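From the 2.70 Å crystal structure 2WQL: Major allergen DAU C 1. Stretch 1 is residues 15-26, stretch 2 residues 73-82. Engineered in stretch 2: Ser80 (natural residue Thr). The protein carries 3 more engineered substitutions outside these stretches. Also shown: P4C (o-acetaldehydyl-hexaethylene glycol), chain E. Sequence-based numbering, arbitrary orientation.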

# COMPACT_ATOMS: atom_id res chain seq x y z
N SER A 15 -0.34 -1.14 19.67
CA SER A 15 -1.60 -1.84 19.37
C SER A 15 -2.80 -0.91 19.43
O SER A 15 -2.76 0.14 20.07
CB SER A 15 -1.80 -3.00 20.35
OG SER A 15 -2.23 -2.53 21.61
N ALA A 16 -3.86 -1.32 18.76
CA ALA A 16 -5.12 -0.56 18.66
C ALA A 16 -5.76 -0.29 20.02
O ALA A 16 -6.19 0.83 20.29
CB ALA A 16 -6.11 -1.30 17.73
N GLU A 17 -5.85 -1.32 20.86
CA GLU A 17 -6.40 -1.18 22.21
C GLU A 17 -5.63 -0.13 23.01
O GLU A 17 -6.23 0.72 23.66
CB GLU A 17 -6.37 -2.53 22.98
CG GLU A 17 -7.66 -3.33 22.88
CD GLU A 17 -7.54 -4.81 23.38
OE1 GLU A 17 -7.26 -5.07 24.60
OE2 GLU A 17 -7.75 -5.74 22.56
N LYS A 18 -4.31 -0.19 22.94
CA LYS A 18 -3.47 0.69 23.74
C LYS A 18 -3.54 2.14 23.24
O LYS A 18 -3.62 3.07 24.04
CB LYS A 18 -2.03 0.16 23.72
CG LYS A 18 -1.26 0.31 25.02
CD LYS A 18 -0.03 -0.63 25.04
CE LYS A 18 0.66 -0.69 26.41
NZ LYS A 18 2.16 -0.76 26.26
N ILE A 19 -3.51 2.34 21.92
CA ILE A 19 -3.61 3.68 21.34
C ILE A 19 -4.93 4.33 21.73
O ILE A 19 -4.96 5.48 22.18
CB ILE A 19 -3.49 3.64 19.80
CG1 ILE A 19 -2.03 3.44 19.38
CG2 ILE A 19 -3.99 4.92 19.17
CD1 ILE A 19 -1.14 4.64 19.66
N PHE A 20 -6.01 3.59 21.57
CA PHE A 20 -7.33 4.08 21.92
C PHE A 20 -7.42 4.47 23.39
O PHE A 20 -8.09 5.44 23.72
CB PHE A 20 -8.38 3.02 21.64
CG PHE A 20 -9.80 3.52 21.74
CD1 PHE A 20 -10.34 4.31 20.73
CD2 PHE A 20 -10.57 3.23 22.84
CE1 PHE A 20 -11.65 4.77 20.80
CE2 PHE A 20 -11.88 3.69 22.92
CZ PHE A 20 -12.42 4.47 21.90
N SER A 21 -6.76 3.73 24.27
CA SER A 21 -6.82 4.05 25.68
C SER A 21 -6.07 5.36 25.93
O SER A 21 -6.47 6.15 26.77
CB SER A 21 -6.24 2.93 26.54
OG SER A 21 -4.83 2.86 26.39
N GLY A 22 -5.02 5.60 25.17
CA GLY A 22 -4.22 6.79 25.37
C GLY A 22 -4.86 8.04 24.79
O GLY A 22 -4.84 9.10 25.41
N ILE A 23 -5.41 7.94 23.59
CA ILE A 23 -5.90 9.13 22.89
C ILE A 23 -7.39 9.36 23.08
O ILE A 23 -7.88 10.39 22.63
CB ILE A 23 -5.55 9.13 21.38
CG1 ILE A 23 -6.40 8.11 20.61
CG2 ILE A 23 -4.05 8.89 21.16
CD1 ILE A 23 -6.01 7.94 19.14
N VAL A 24 -8.10 8.45 23.74
CA VAL A 24 -9.51 8.66 24.11
C VAL A 24 -9.79 8.43 25.59
O VAL A 24 -10.10 9.37 26.33
CB VAL A 24 -10.45 7.77 23.27
CG1 VAL A 24 -11.88 7.90 23.77
CG2 VAL A 24 -10.37 8.13 21.80
N LEU A 25 -9.67 7.18 26.04
CA LEU A 25 -10.17 6.81 27.38
C LEU A 25 -9.48 7.55 28.52
O LEU A 25 -10.15 8.05 29.42
CB LEU A 25 -10.06 5.30 27.62
CG LEU A 25 -10.94 4.41 26.73
CD1 LEU A 25 -10.86 2.95 27.14
CD2 LEU A 25 -12.38 4.91 26.74
N ASP A 26 -8.15 7.60 28.46
CA ASP A 26 -7.32 8.15 29.54
C ASP A 26 -6.69 9.49 29.17
O ASP A 26 -5.80 9.97 29.86
CB ASP A 26 -6.22 7.15 29.90
CG ASP A 26 -6.77 5.79 30.30
OD1 ASP A 26 -7.86 5.75 30.92
OD2 ASP A 26 -6.10 4.77 30.02
N ALA A 73 -20.12 10.36 20.87
CA ALA A 73 -20.22 8.90 21.06
C ALA A 73 -18.84 8.29 21.36
O ALA A 73 -17.81 8.74 20.85
CB ALA A 73 -20.83 8.22 19.84
N VAL A 74 -18.84 7.29 22.23
CA VAL A 74 -17.65 6.48 22.51
C VAL A 74 -18.03 5.01 22.46
O VAL A 74 -19.04 4.61 23.04
CB VAL A 74 -17.10 6.72 23.91
CG1 VAL A 74 -15.66 6.26 24.01
CG2 VAL A 74 -17.20 8.16 24.29
N ASN A 75 -17.23 4.22 21.76
CA ASN A 75 -17.44 2.78 21.72
C ASN A 75 -16.13 2.12 22.10
O ASN A 75 -15.24 2.00 21.29
CB ASN A 75 -17.96 2.33 20.36
CG ASN A 75 -18.48 0.92 20.39
OD1 ASN A 75 -17.83 0.02 20.91
ND2 ASN A 75 -19.66 0.71 19.81
N LYS A 76 -16.04 1.70 23.34
CA LYS A 76 -14.82 1.12 23.90
C LYS A 76 -14.44 -0.21 23.25
O LYS A 76 -13.25 -0.52 23.11
CB LYS A 76 -14.98 0.94 25.41
CG LYS A 76 -15.10 2.27 26.16
CD LYS A 76 -15.61 2.13 27.61
CE LYS A 76 -15.95 3.52 28.22
NZ LYS A 76 -16.26 3.44 29.69
N GLU A 77 -15.44 -0.98 22.85
CA GLU A 77 -15.23 -2.29 22.28
C GLU A 77 -14.80 -2.20 20.82
O GLU A 77 -13.95 -2.97 20.37
CB GLU A 77 -16.51 -3.10 22.41
CG GLU A 77 -16.94 -3.36 23.86
CD GLU A 77 -15.96 -4.28 24.62
OE1 GLU A 77 -15.11 -4.94 23.97
OE2 GLU A 77 -16.04 -4.34 25.87
N ALA A 78 -15.37 -1.24 20.09
CA ALA A 78 -15.06 -1.07 18.69
C ALA A 78 -13.88 -0.14 18.43
O ALA A 78 -13.43 -0.06 17.30
CB ALA A 78 -16.26 -0.56 17.97
N LEU A 79 -13.38 0.52 19.48
CA LEU A 79 -12.33 1.53 19.38
C LEU A 79 -12.71 2.67 18.41
O LEU A 79 -11.92 3.05 17.55
CB LEU A 79 -11.01 0.89 18.96
CG LEU A 79 -10.61 -0.42 19.67
CD1 LEU A 79 -9.24 -0.88 19.21
CD2 LEU A 79 -10.67 -0.28 21.19
N SER A 80 -13.93 3.19 18.54
CA SER A 80 -14.33 4.36 17.78
C SER A 80 -14.72 5.51 18.70
O SER A 80 -15.12 5.30 19.85
CB SER A 80 -15.48 4.04 16.82
OG SER A 80 -16.71 3.89 17.49
N TYR A 81 -14.56 6.73 18.19
CA TYR A 81 -14.82 7.95 18.96
C TYR A 81 -15.34 9.01 18.00
O TYR A 81 -14.73 9.24 16.95
CB TYR A 81 -13.54 8.44 19.65
CG TYR A 81 -13.70 9.63 20.59
CD1 TYR A 81 -14.25 9.48 21.87
CD2 TYR A 81 -13.26 10.90 20.23
CE1 TYR A 81 -14.38 10.56 22.72
CE2 TYR A 81 -13.40 11.98 21.07
CZ TYR A 81 -13.95 11.81 22.32
OH TYR A 81 -14.08 12.89 23.17
N ASP A 82 -16.47 9.61 18.35
CA ASP A 82 -17.08 10.68 17.56
C ASP A 82 -17.17 11.93 18.41
O ASP A 82 -17.59 11.86 19.55
CB ASP A 82 -18.48 10.28 17.10
CG ASP A 82 -18.49 8.97 16.32
OD1 ASP A 82 -17.76 8.87 15.32
OD2 ASP A 82 -19.23 8.04 16.71
O1 P4C E . -9.93 12.75 23.02
C2 P4C E . -9.95 13.31 21.93
C3 P4C E . -9.71 12.55 20.63
O4 P4C E . -9.88 13.48 19.54
C5 P4C E . -10.12 12.92 18.23
C6 P4C E . -10.76 14.00 17.35
O7 P4C E . -9.79 14.69 16.57
C8 P4C E . -9.24 13.92 15.47
C9 P4C E . -7.69 13.92 15.41
O10 P4C E . -7.16 12.60 15.67
C11 P4C E . -5.79 12.59 16.12
C12 P4C E . -5.68 12.20 17.59
O13 P4C E . -5.08 13.26 18.35
C14 P4C E . -4.87 12.96 19.74
C15 P4C E . -6.13 13.23 20.55
O16 P4C E . -6.04 14.47 21.25
C17 P4C E . -7.31 15.13 21.49
C18 P4C E . -7.17 16.67 21.43
O19 P4C E . -8.41 17.34 21.12
C20 P4C E . -8.49 17.89 19.79
C21 P4C E . -9.95 17.90 19.29
O22 P4C E . -10.15 17.28 18.00

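The contact centres on Phe20, in the helix of stretch 1, and Leu79, in the turn of stretch 2. Each has 98 Å² covered by the other stretch, the largest values in the contact. Their CA atoms lie 6.2 Å apart. Phe20 points its CA-to-CB bond toward stretch 2, and its t rotamer carries the ring into the hairpin turn.

The ring lies against the backbone of Leu79. Leu79 CA sits over one face, 3.7 Å from the centroid of the Phe20 ring and 15° off the ring normal. This is a CH-pi contact. Phe20 CE1 also comes within 3.4 Å of Leu79 C. Leu79 has phi/psi of 56/47, a left-handed conformation, at the point where the turn passes into the second strand. Its CA-to-CB bond runs sideways to the helix. The side chain nevertheless reaches it: Leu79 CD2 is 3.9 Å from Phe20 CD2, and Leu79 CD1 is 3.5 Å from Ala16 CB. Ala16 lies one helical turn before Phe20, and its CA-to-CB bond also points toward stretch 2. Its small methyl group suits so close an approach.

The far end of the Phe20 ring lies near the strand pair. Ser80 O is at the ring edge, with Phe20 CZ 3.5 Å from Ser80 O. That oxygen is also the acceptor of a hydrogen bond from Asn75 N, at 3.0 Å, which helps join the two strands. Val74 CG1 is at the ring edge too, 4.3 Å from Phe20 CZ. Ser80 is an engineered residue, Thr in the natural sequence. Its CA-to-CB bond points away from stretch 1.

Val24, one turn further along, extends the apolar surface. Val24 CG1 is 3.4 Å from Tyr81 CD1 and 4.1 Å from Val74 CG1. The CA-to-CB bonds of Val24 and Tyr81 both point toward the opposing stretch, and both residues are buried. A compact branched side chain fits between the helix and the Tyr81 ring. The bound P4C also approaches that ring, with P4C C3 3.8 Å from Tyr81 CE2. P4C O1 lies 3.2 Å from Ile23 O; both are carbonyl oxygens as modelled, so this is a close approach.

Leu25 and Lys76 close the contact on its exposed side. The CA-to-CB bond of Leu25 runs sideways, but the end of its side chain comes nearer, and Leu25 CD2 lies 3.8 Å from Lys76 CG. Here Lys76 offers the apolar part of a long side chain, which suits an exposed margin because the charged NZ can remain outside the packing. Glu17, also exposed, borders Leu79 through its backbone, with Glu17 N 3.8 Å from Leu79 CD1.

No hydrogen bond crosses between the stretches. Some polar groups instead support their own stretch. The CA-to-CB bond of Asn75 points away from stretch 1, and Asn75 OD1 accepts from Ala78 N at 2.9 Å, bracing the turn that presents Leu79. Ser15 OG caps the start of the helix through a weak bond from Lys18 N, at 3.4 Å. The contact buries 417 Å² in all, counting both sides, and rests on apolar packing.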